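Long-range contacts in putative branched chain amino acid ABC transporter, periplasmic amino acid-binding protein (Brucella ovis, PDB 4XFK), which probably serves as the periplasmic substrate-binding component of an ABC transport system that takes up branched-chain and other small amino acids: residues G261-T266 against M354-V359; Q80-G85 against K108-L113; G307-N312 against E330-K335. The protein carries 1 engineered substitution. All blocks are in the same frame, centred on the assembly; numbering follows the deposited sequence. Where two conformers were deposited one is given.

Contact 1 of 3, residues G261-T266 against M354-V359; sequences GHIVST and MVVQEV
The side-chain amide of Gln357 presents its NE2 edge to Thr266 and one of its faces to Val264. On that face CG1 of Val264 lies almost directly over the amide carbon, 4.2 Å from CD of Gln357, and CG2 of Thr266 lies on the same side but beyond the NE2 rim. At the edge NE2 uses both hydrogens within the amide plane: one goes to OG1 of Thr266 at 2.9 Å, the other, nearly straight (174°), to the carbonyl O of Val355, two residues earlier on the same strand, at 3.0 Å. Asn269 ND2 donates to OE1, so bonds at both ends of the amide fix its rotation. The His262 ring meets the Phe241 ring at about 35°, with ND1 hydrogen-bonded to Phe241 N. The O of Val355 is gripped twice, since Thr266 N and Gln357 NE2 approach it from opposite faces of its carbonyl plane. With chi1 of 82°, OG1 of Thr266 stands between backbone N and carbonyl carbon, where it meets NE2 and accepts from Phe268 N.

The other face of the sheet carries Ile263, Ser265, Val356 and Glu358. Ile263 CG2 packs on Val356 CG1 at 3.7 Å, and the methyl CE of Met354 folds back to 3.4 Å from Ser265 OG, a hydroxyl hydrogen-bonded to Thr144. Paired N-H and C=O groups join Val264 to Gln357 and Thr266 to Val355, and Gly261 and His262 prolong the ladder to Val359. Strand 350-360 is thereby added antiparallel at the edge of parallel strands 240-243 and 263-266, which belong to one lobe of the periplasmic-binding-protein fold.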
loop_
_atom_site.group_PDB
_atom_site.type_symbol
_atom_site.label_atom_id
_atom_site.label_comp_id
_atom_site.label_asym_id
_atom_site.label_seq_id
_atom_site.Cartn_x
_atom_site.Cartn_y
_atom_site.Cartn_z
ATOM N N GLY A 261 -7.350 -18.781 10.086
ATOM C CA GLY A 261 -5.969 -19.157 9.852
ATOM C C GLY A 261 -5.268 -18.575 8.640
ATOM O O GLY A 261 -4.081 -18.823 8.442
ATOM N N HIS A 262 -5.986 -17.827 7.808
ATOM C CA HIS A 262 -5.335 -17.122 6.704
ATOM C C HIS A 262 -4.528 -15.952 7.239
ATOM O O HIS A 262 -4.783 -15.465 8.346
ATOM C CB HIS A 262 -6.354 -16.688 5.656
ATOM C CG HIS A 262 -7.126 -17.832 5.093
ATOM N ND1 HIS A 262 -6.632 -18.640 4.091
ATOM C CD2 HIS A 262 -8.337 -18.339 5.428
ATOM C CE1 HIS A 262 -7.513 -19.588 3.821
ATOM N NE2 HIS A 262 -8.551 -19.431 4.623
ATOM N N ILE A 263 -3.552 -15.511 6.453
ATOM C CA ILE A 263 -2.514 -14.618 6.944
ATOM C C ILE A 263 -2.348 -13.389 6.054
ATOM O O ILE A 263 -2.485 -13.462 4.829
ATOM C CB ILE A 263 -1.146 -15.368 7.005
ATOM C CG1 ILE A 263 -1.274 -16.723 7.719
ATOM C CG2 ILE A 263 -0.062 -14.524 7.672
ATOM C CD1 ILE A 263 -1.628 -16.611 9.193
ATOM N N VAL A 264 -2.045 -12.258 6.677
ATOM C CA VAL A 264 -1.721 -11.034 5.947
ATOM C C VAL A 264 -0.601 -10.319 6.700
ATOM O O VAL A 264 -0.491 -10.454 7.919
ATOM C CB VAL A 264 -2.970 -10.120 5.798
ATOM C CG1 VAL A 264 -3.384 -9.517 7.140
ATOM C CG2 VAL A 264 -2.759 -9.024 4.744
ATOM N N SER A 265 0.252 -9.600 5.975
ATOM C CA SER A 265 1.242 -8.721 6.589
ATOM C C SER A 265 0.965 -7.302 6.110
ATOM O O SER A 265 0.883 -7.061 4.899
ATOM C CB SER A 265 2.654 -9.139 6.200
ATOM O OG SER A 265 3.589 -8.282 6.835
ATOM N N THR A 266 0.780 -6.381 7.058
ATOM C CA THR A 266 0.431 -4.993 6.733
ATOM C C THR A 266 1.130 -4.033 7.697
ATOM O O THR A 266 1.689 -4.471 8.698
ATOM C CB THR A 266 -1.090 -4.722 6.833
ATOM O OG1 THR A 266 -1.426 -4.487 8.200
ATOM C CG2 THR A 266 -1.926 -5.844 6.249
ATOM N N MET A 354 6.157 -3.651 10.235
ATOM C CA MET A 354 5.161 -4.505 9.602
ATOM C C MET A 354 4.606 -5.493 10.616
ATOM O O MET A 354 5.334 -6.020 11.452
ATOM C CB MET A 354 5.776 -5.254 8.418
ATOM C CG MET A 354 6.092 -4.359 7.223
ATOM S SD MET A 354 4.611 -3.678 6.418
ATOM C CE MET A 354 4.020 -5.134 5.556
ATOM N N VAL A 355 3.309 -5.743 10.533
ATOM C CA VAL A 355 2.629 -6.618 11.467
ATOM C C VAL A 355 2.018 -7.778 10.713
ATOM O O VAL A 355 1.200 -7.584 9.810
ATOM C CB VAL A 355 1.494 -5.864 12.178
ATOM C CG1 VAL A 355 0.915 -6.708 13.304
ATOM C CG2 VAL A 355 2.010 -4.561 12.703
ATOM N N VAL A 356 2.413 -8.989 11.089
ATOM C CA VAL A 356 1.854 -10.188 10.484
ATOM C C VAL A 356 0.692 -10.670 11.347
ATOM O O VAL A 356 0.798 -10.722 12.575
ATOM C CB VAL A 356 2.916 -11.282 10.287
ATOM C CG1 VAL A 356 2.385 -12.338 9.341
ATOM C CG2 VAL A 356 4.193 -10.664 9.720
ATOM N N GLN A 357 -0.416 -10.998 10.684
ATOM C CA GLN A 357 -1.710 -11.176 11.335
ATOM C C GLN A 357 -2.416 -12.427 10.828
ATOM O O GLN A 357 -2.298 -12.777 9.643
ATOM C CB GLN A 357 -2.601 -9.968 11.043
ATOM C CG GLN A 357 -2.032 -8.636 11.521
ATOM C CD GLN A 357 -2.541 -7.462 10.716
ATOM O OE1 GLN A 357 -3.727 -7.138 10.758
ATOM N NE2 GLN A 357 -1.643 -6.810 9.978
ATOM N N GLU A 358 -3.168 -13.080 11.714
ATOM C CA GLU A 358 -3.932 -14.272 11.354
ATOM C C GLU A 358 -5.423 -14.023 11.534
ATOM O O GLU A 358 -5.825 -13.275 12.422
ATOM C CB GLU A 358 -3.500 -15.457 12.217
ATOM C CG GLU A 358 -3.751 -15.262 13.710
ATOM C CD GLU A 358 -3.300 -16.439 14.540
ATOM O OE1 GLU A 358 -3.917 -17.515 14.423
ATOM O OE2 GLU A 358 -2.330 -16.283 15.307
ATOM N N VAL A 359 -6.245 -14.645 10.697
ATOM C CA VAL A 359 -7.690 -14.547 10.873
ATOM C C VAL A 359 -8.110 -15.448 12.034
ATOM O O VAL A 359 -7.839 -16.652 12.024
ATOM C CB VAL A 359 -8.434 -14.936 9.589
ATOM C CG1 VAL A 359 -9.939 -14.826 9.797
ATOM C CG2 VAL A 359 -7.969 -14.047 8.429
#

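Contact 2 of 3, residues Q80-G85 against K108-L113; sequences QIIVQG and KEVLYL. With NA (sodium ion), chain D.
A beta-alpha-beta crossover brings Ile81, Ile82 and Val83 beside Leu111, Tyr112 and Leu113: the chain leaves strand 81-84, runs through helix 88-104 and returns parallel in strand 111-114. The two backbones are laced by the staggered bonds of parallel strands, Leu111 N to Gln80 O, Ile82 N to Leu111 O at 2.8 Å and Leu113 N to Ile82 O. The next bond, Gln84 N to Leu113 O at 3.5 Å, is weak.

On the side of the sheet that carries Ile82 and Tyr112, a side-chain bond supplements this ladder. The phenol OH donates to Gln84 OE1 at 2.7 Å, approaching 22° out of the carbonyl plane, while amide and ring planes stand 42° apart. Gln84 is bent at chi2 (-89°), which turns CD toward the phenol OH, and its NE2 is held by Ser87 O at the start of the crossover. The ring's edge also meets backbone, with CD1 of Tyr112 3.5 Å from Ile82 O.

Strand 81-84 is the middle strand of a five-stranded parallel sheet, flanked by 13-18 and 111-114. The face of Ile81 and Val83 is apolar: Ile81 CG2 rests 3.6 Å from Leu113 CG, and Val83 CG2 touches Leu113 CB at 4.0 Å.

Just past the strand's C-terminal end, Gly85 O binds a sodium ion at 2.3 Å; two waters, Gly116 O and Tyr31 OH supply its other ligands.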
loop_
_atom_site.group_PDB
_atom_site.type_symbol
_atom_site.label_atom_id
_atom_site.label_comp_id
_atom_site.label_asym_id
_atom_site.label_seq_id
_atom_site.Cartn_x
_atom_site.Cartn_y
_atom_site.Cartn_z
ATOM N N GLN A 80 0.814 21.152 -7.046
ATOM C CA GLN A 80 2.258 20.961 -6.898
ATOM C C GLN A 80 2.569 19.541 -6.441
ATOM O O GLN A 80 3.731 19.128 -6.416
ATOM C CB GLN A 80 2.853 21.944 -5.883
ATOM C CG GLN A 80 2.534 23.410 -6.123
ATOM C CD GLN A 80 1.395 23.885 -5.236
ATOM O OE1 GLN A 80 0.611 23.077 -4.728
ATOM N NE2 GLN A 80 1.293 25.192 -5.046
ATOM N N ILE A 81 1.530 18.811 -6.045
ATOM C CA ILE A 81 1.663 17.462 -5.506
ATOM C C ILE A 81 0.561 16.581 -6.084
ATOM O O ILE A 81 -0.607 16.993 -6.156
ATOM C CB ILE A 81 1.550 17.452 -3.966
ATOM C CG1 ILE A 81 2.536 18.452 -3.358
ATOM C CG2 ILE A 81 1.757 16.038 -3.411
ATOM C CD1 ILE A 81 2.636 18.376 -1.874
ATOM N N ILE A 82 0.956 15.387 -6.520
ATOM C CA ILE A 82 0.047 14.357 -7.011
ATOM C C ILE A 82 0.071 13.196 -6.024
ATOM O O ILE A 82 1.151 12.736 -5.646
ATOM C CB ILE A 82 0.527 13.806 -8.375
ATOM C CG1 ILE A 82 0.695 14.934 -9.403
ATOM C CG2 ILE A 82 -0.401 12.693 -8.880
ATOM C CD1 ILE A 82 -0.587 15.651 -9.751
ATOM N N VAL A 83 -1.100 12.717 -5.632
ATOM C CA VAL A 83 -1.219 11.564 -4.746
ATOM C C VAL A 83 -2.035 10.463 -5.427
ATOM O O VAL A 83 -3.081 10.739 -6.035
ATOM C CB VAL A 83 -1.912 11.969 -3.445
ATOM C CG1 VAL A 83 -2.278 10.759 -2.639
ATOM C CG2 VAL A 83 -1.024 12.937 -2.648
ATOM N N GLN A 84 -1.559 9.223 -5.315
ATOM C CA GLN A 84 -2.222 8.072 -5.918
ATOM C C GLN A 84 -1.667 6.818 -5.256
ATOM O O GLN A 84 -0.552 6.842 -4.719
ATOM C CB GLN A 84 -1.974 8.049 -7.433
ATOM C CG GLN A 84 -2.614 6.874 -8.185
ATOM C CD GLN A 84 -1.705 5.654 -8.264
ATOM O OE1 GLN A 84 -0.538 5.708 -7.873
ATOM N NE2 GLN A 84 -2.243 4.545 -8.770
ATOM N N GLY A 85 -2.427 5.722 -5.272
ATOM C CA GLY A 85 -1.906 4.468 -4.753
ATOM C C GLY A 85 -2.584 3.164 -5.145
ATOM O O GLY A 85 -2.088 2.099 -4.776
ATOM N N LYS A 108 10.130 24.409 -10.864
ATOM C CA LYS A 108 8.681 24.300 -10.740
ATOM C C LYS A 108 8.262 22.834 -10.676
ATOM O O LYS A 108 7.203 22.458 -11.172
ATOM C CB LYS A 108 7.987 24.961 -11.929
ATOM N N GLU A 109 9.095 22.013 -10.049
ATOM C CA GLU A 109 8.871 20.574 -10.016
ATOM C C GLU A 109 7.614 20.170 -9.245
ATOM O O GLU A 109 7.195 20.843 -8.299
ATOM C CB GLU A 109 10.101 19.863 -9.445
ATOM C CG GLU A 109 11.341 19.965 -10.329
ATOM C CD GLU A 109 12.193 21.196 -10.051
ATOM O OE1 GLU A 109 11.750 22.091 -9.298
ATOM O OE2 GLU A 109 13.322 21.260 -10.591
ATOM N N VAL A 110 7.024 19.056 -9.669
ATOM C CA VAL A 110 5.845 18.479 -9.038
ATOM C C VAL A 110 6.255 17.220 -8.277
ATOM O O VAL A 110 7.094 16.443 -8.751
ATOM C CB VAL A 110 4.778 18.158 -10.119
ATOM C CG1 VAL A 110 3.631 17.321 -9.562
ATOM C CG2 VAL A 110 4.258 19.451 -10.751
ATOM N N LEU A 111 5.692 17.042 -7.085
ATOM C CA LEU A 111 5.945 15.853 -6.275
ATOM C C LEU A 111 4.893 14.783 -6.499
ATOM O O LEU A 111 3.711 15.087 -6.617
ATOM C CB LEU A 111 5.935 16.208 -4.790
ATOM C CG LEU A 111 7.180 16.837 -4.189
ATOM C CD1 LEU A 111 6.837 17.539 -2.892
ATOM C CD2 LEU A 111 8.226 15.752 -3.968
ATOM N N TYR A 112 5.326 13.527 -6.535
ATOM C CA TYR A 112 4.398 12.406 -6.557
ATOM C C TYR A 112 4.529 11.663 -5.219
ATOM O O TYR A 112 5.557 11.036 -4.936
ATOM C CB TYR A 112 4.682 11.495 -7.757
ATOM C CG TYR A 112 3.931 10.178 -7.789
ATOM C CD1 TYR A 112 2.661 10.041 -7.217
ATOM C CD2 TYR A 112 4.499 9.064 -8.405
ATOM C CE1 TYR A 112 1.998 8.818 -7.249
ATOM C CE2 TYR A 112 3.847 7.861 -8.437
ATOM C CZ TYR A 112 2.606 7.737 -7.862
ATOM O OH TYR A 112 1.990 6.514 -7.905
ATOM N N LEU A 113 3.503 11.785 -4.384
ATOM C CA LEU A 113 3.424 11.008 -3.151
ATOM C C LEU A 113 2.656 9.732 -3.437
ATOM O O LEU A 113 1.436 9.734 -3.618
ATOM C CB LEU A 113 2.736 11.804 -2.046
ATOM C CG LEU A 113 3.296 13.202 -1.777
ATOM C CD1 LEU A 113 2.545 13.813 -0.608
ATOM C CD2 LEU A 113 4.791 13.178 -1.507
HETATM NA NA NA D . -2.305 0.260 -3.403
HETATM O O HOH W 1 -1.929 -1.531 -2.067
HETATM O O HOH W 2 -3.969 -0.797 -4.426
#

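Contact 3 of 3, residues G307-N312 against E330-K335; sequences GEALKN and ENASVK
With CG anti to the backbone N (chi1 170°), Glu308 extends from its helix over Ala332 and Ser333, and a bend at chi2 (70°) places CD near the carbonyl O of Ser333. The touching is done by the aliphatic part. CG of Glu308 lies 4.0 Å from CB of Ala332 and 3.5 Å from the carbonyl O of Ser333, while its CB meets CB of Val334 at 4.2 Å. Beside it, the methyl of Ala332 packs against the helix backbone, 4.0 Å from Ala309 N, and CB of Ala332 meets CB of Ala309 at 4.3 Å.

The polar end is joined across the contact by a water. That water donates to Glu308 OE2 at 2.8 Å and accepts from Ser333 N at 3.0 Å, so a backbone N-H just after helix 322-331 is satisfied through solvent. Asn312, four residues on from Glu308, adds a weak bond from ND2 to the same water and another weak one to OE2 at 3.4 Å, a side-chain link of i to i+4 type.

Around this junction Leu305 of helix 296-312 also touches Ala332 and Val334, Ala309 leans on Ala328 and Ile329 of helix 322-331, and strand 333-336 pairs with strand 339-343 through Val334 and Tyr341.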
loop_
_atom_site.group_PDB
_atom_site.type_symbol
_atom_site.label_atom_id
_atom_site.label_comp_id
_atom_site.label_asym_id
_atom_site.label_seq_id
_atom_site.Cartn_x
_atom_site.Cartn_y
_atom_site.Cartn_z
ATOM N N GLY A 307 3.132 15.517 6.657
ATOM C CA GLY A 307 2.769 16.644 7.497
ATOM C C GLY A 307 3.910 17.091 8.389
ATOM O O GLY A 307 4.099 18.286 8.640
ATOM N N GLU A 308 4.687 16.130 8.871
ATOM C CA GLU A 308 5.853 16.446 9.678
ATOM C C GLU A 308 6.888 17.198 8.839
ATOM O O GLU A 308 7.469 18.180 9.300
ATOM C CB GLU A 308 6.436 15.173 10.288
ATOM C CG GLU A 308 7.793 15.349 10.953
ATOM C CD GLU A 308 7.743 16.142 12.242
ATOM O OE1 GLU A 308 6.631 16.397 12.761
ATOM O OE2 GLU A 308 8.833 16.516 12.735
ATOM N N ALA A 309 7.103 16.746 7.605
ATOM C CA ALA A 309 7.981 17.448 6.673
ATOM C C ALA A 309 7.543 18.899 6.478
ATOM O O ALA A 309 8.368 19.812 6.502
ATOM C CB ALA A 309 8.006 16.734 5.339
ATOM N N LEU A 310 6.244 19.116 6.299
ATOM C CA LEU A 310 5.736 20.465 6.084
ATOM C C LEU A 310 6.054 21.374 7.269
ATOM O O LEU A 310 6.367 22.551 7.082
ATOM C CB LEU A 310 4.229 20.446 5.825
ATOM C CG LEU A 310 3.749 19.871 4.488
ATOM C CD1 LEU A 310 2.224 19.970 4.380
ATOM C CD2 LEU A 310 4.430 20.557 3.303
ATOM N N LYS A 311 5.993 20.823 8.479
ATOM C CA LYS A 311 6.312 21.595 9.679
ATOM C C LYS A 311 7.772 22.031 9.694
ATOM O O LYS A 311 8.123 23.008 10.358
ATOM C CB LYS A 311 6.033 20.780 10.945
ATOM C CG LYS A 311 4.579 20.434 11.172
ATOM C CD LYS A 311 4.406 19.621 12.447
ATOM C CE LYS A 311 2.968 19.187 12.610
ATOM N NZ LYS A 311 2.783 18.399 13.858
ATOM N N ASN A 312 8.622 21.298 8.976
ATOM C CA ASN A 312 10.066 21.521 9.039
ATOM C C ASN A 312 10.608 22.353 7.891
ATOM O O ASN A 312 11.794 22.685 7.859
ATOM C CB ASN A 312 10.812 20.188 9.128
ATOM C CG ASN A 312 10.454 19.413 10.376
ATOM O OD1 ASN A 312 10.035 19.994 11.377
ATOM N ND2 ASN A 312 10.601 18.096 10.320
ATOM N N GLU A 330 12.701 13.681 3.253
ATOM C CA GLU A 330 13.889 12.859 3.487
ATOM C C GLU A 330 14.374 12.944 4.927
ATOM O O GLU A 330 14.842 11.949 5.491
ATOM C CB GLU A 330 15.031 13.279 2.563
ATOM C CG GLU A 330 14.813 12.953 1.101
ATOM C CD GLU A 330 16.042 13.233 0.258
ATOM O OE1 GLU A 330 16.843 14.116 0.631
ATOM O OE2 GLU A 330 16.227 12.555 -0.769
ATOM N N ASN A 331 14.289 14.142 5.504
ATOM C CA ASN A 331 14.843 14.406 6.827
ATOM C C ASN A 331 13.866 14.148 7.969
ATOM O O ASN A 331 14.249 14.203 9.135
ATOM C CB ASN A 331 15.308 15.862 6.924
ATOM C CG ASN A 331 16.381 16.215 5.916
ATOM O OD1 ASN A 331 17.118 15.358 5.453
ATOM N ND2 ASN A 331 16.479 17.500 5.588
ATOM N N ALA A 332 12.608 13.883 7.641
ATOM C CA ALA A 332 11.555 13.830 8.649
ATOM C C ALA A 332 11.398 12.462 9.293
ATOM O O ALA A 332 11.644 11.428 8.670
ATOM C CB ALA A 332 10.228 14.256 8.036
ATOM N N SER A 333 10.964 12.466 10.545
ATOM C CA SER A 333 10.541 11.239 11.202
ATOM C C SER A 333 9.349 11.574 12.079
ATOM O O SER A 333 9.260 12.674 12.632
ATOM C CB SER A 333 11.667 10.626 12.039
ATOM O OG SER A 333 11.996 11.481 13.114
ATOM N N VAL A 334 8.418 10.634 12.185
ATOM C CA VAL A 334 7.213 10.872 12.968
ATOM C C VAL A 334 6.807 9.613 13.721
ATOM O O VAL A 334 7.001 8.498 13.229
ATOM C CB VAL A 334 6.065 11.422 12.070
ATOM C CG1 VAL A 334 5.534 10.348 11.117
ATOM C CG2 VAL A 334 4.952 12.021 12.905
ATOM N N LYS A 335 6.290 9.792 14.928
ATOM C CA LYS A 335 5.720 8.689 15.689
ATOM C C LYS A 335 4.266 8.520 15.262
ATOM O O LYS A 335 3.421 9.354 15.556
ATOM C CB LYS A 335 5.804 8.963 17.198
HETATM O O HOH W 3 11.099 15.220 11.842
#

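Contact 2 closes before the other two begin, and contact 3 is nested within the long loop closed by contact 1. Their placement illustrates how a two-lobed binding protein is built: contacts 1 and 2 lie on opposite sides of the chain's centre, about 31 Å apart between centres, each in a different sheet. Contact 3 lies about 17 Å from contact 2 and 29 Å from contact 1, centre to centre, yet its strand 333-336 belongs, through strand 339-343, to the same mixed sheet as strand 350-360 of contact 1. The segment 307-359 thus runs from helix 296-312, near contact 2, through strands of the mixed sheet to contact 1, consistent with a connection between the two lobes.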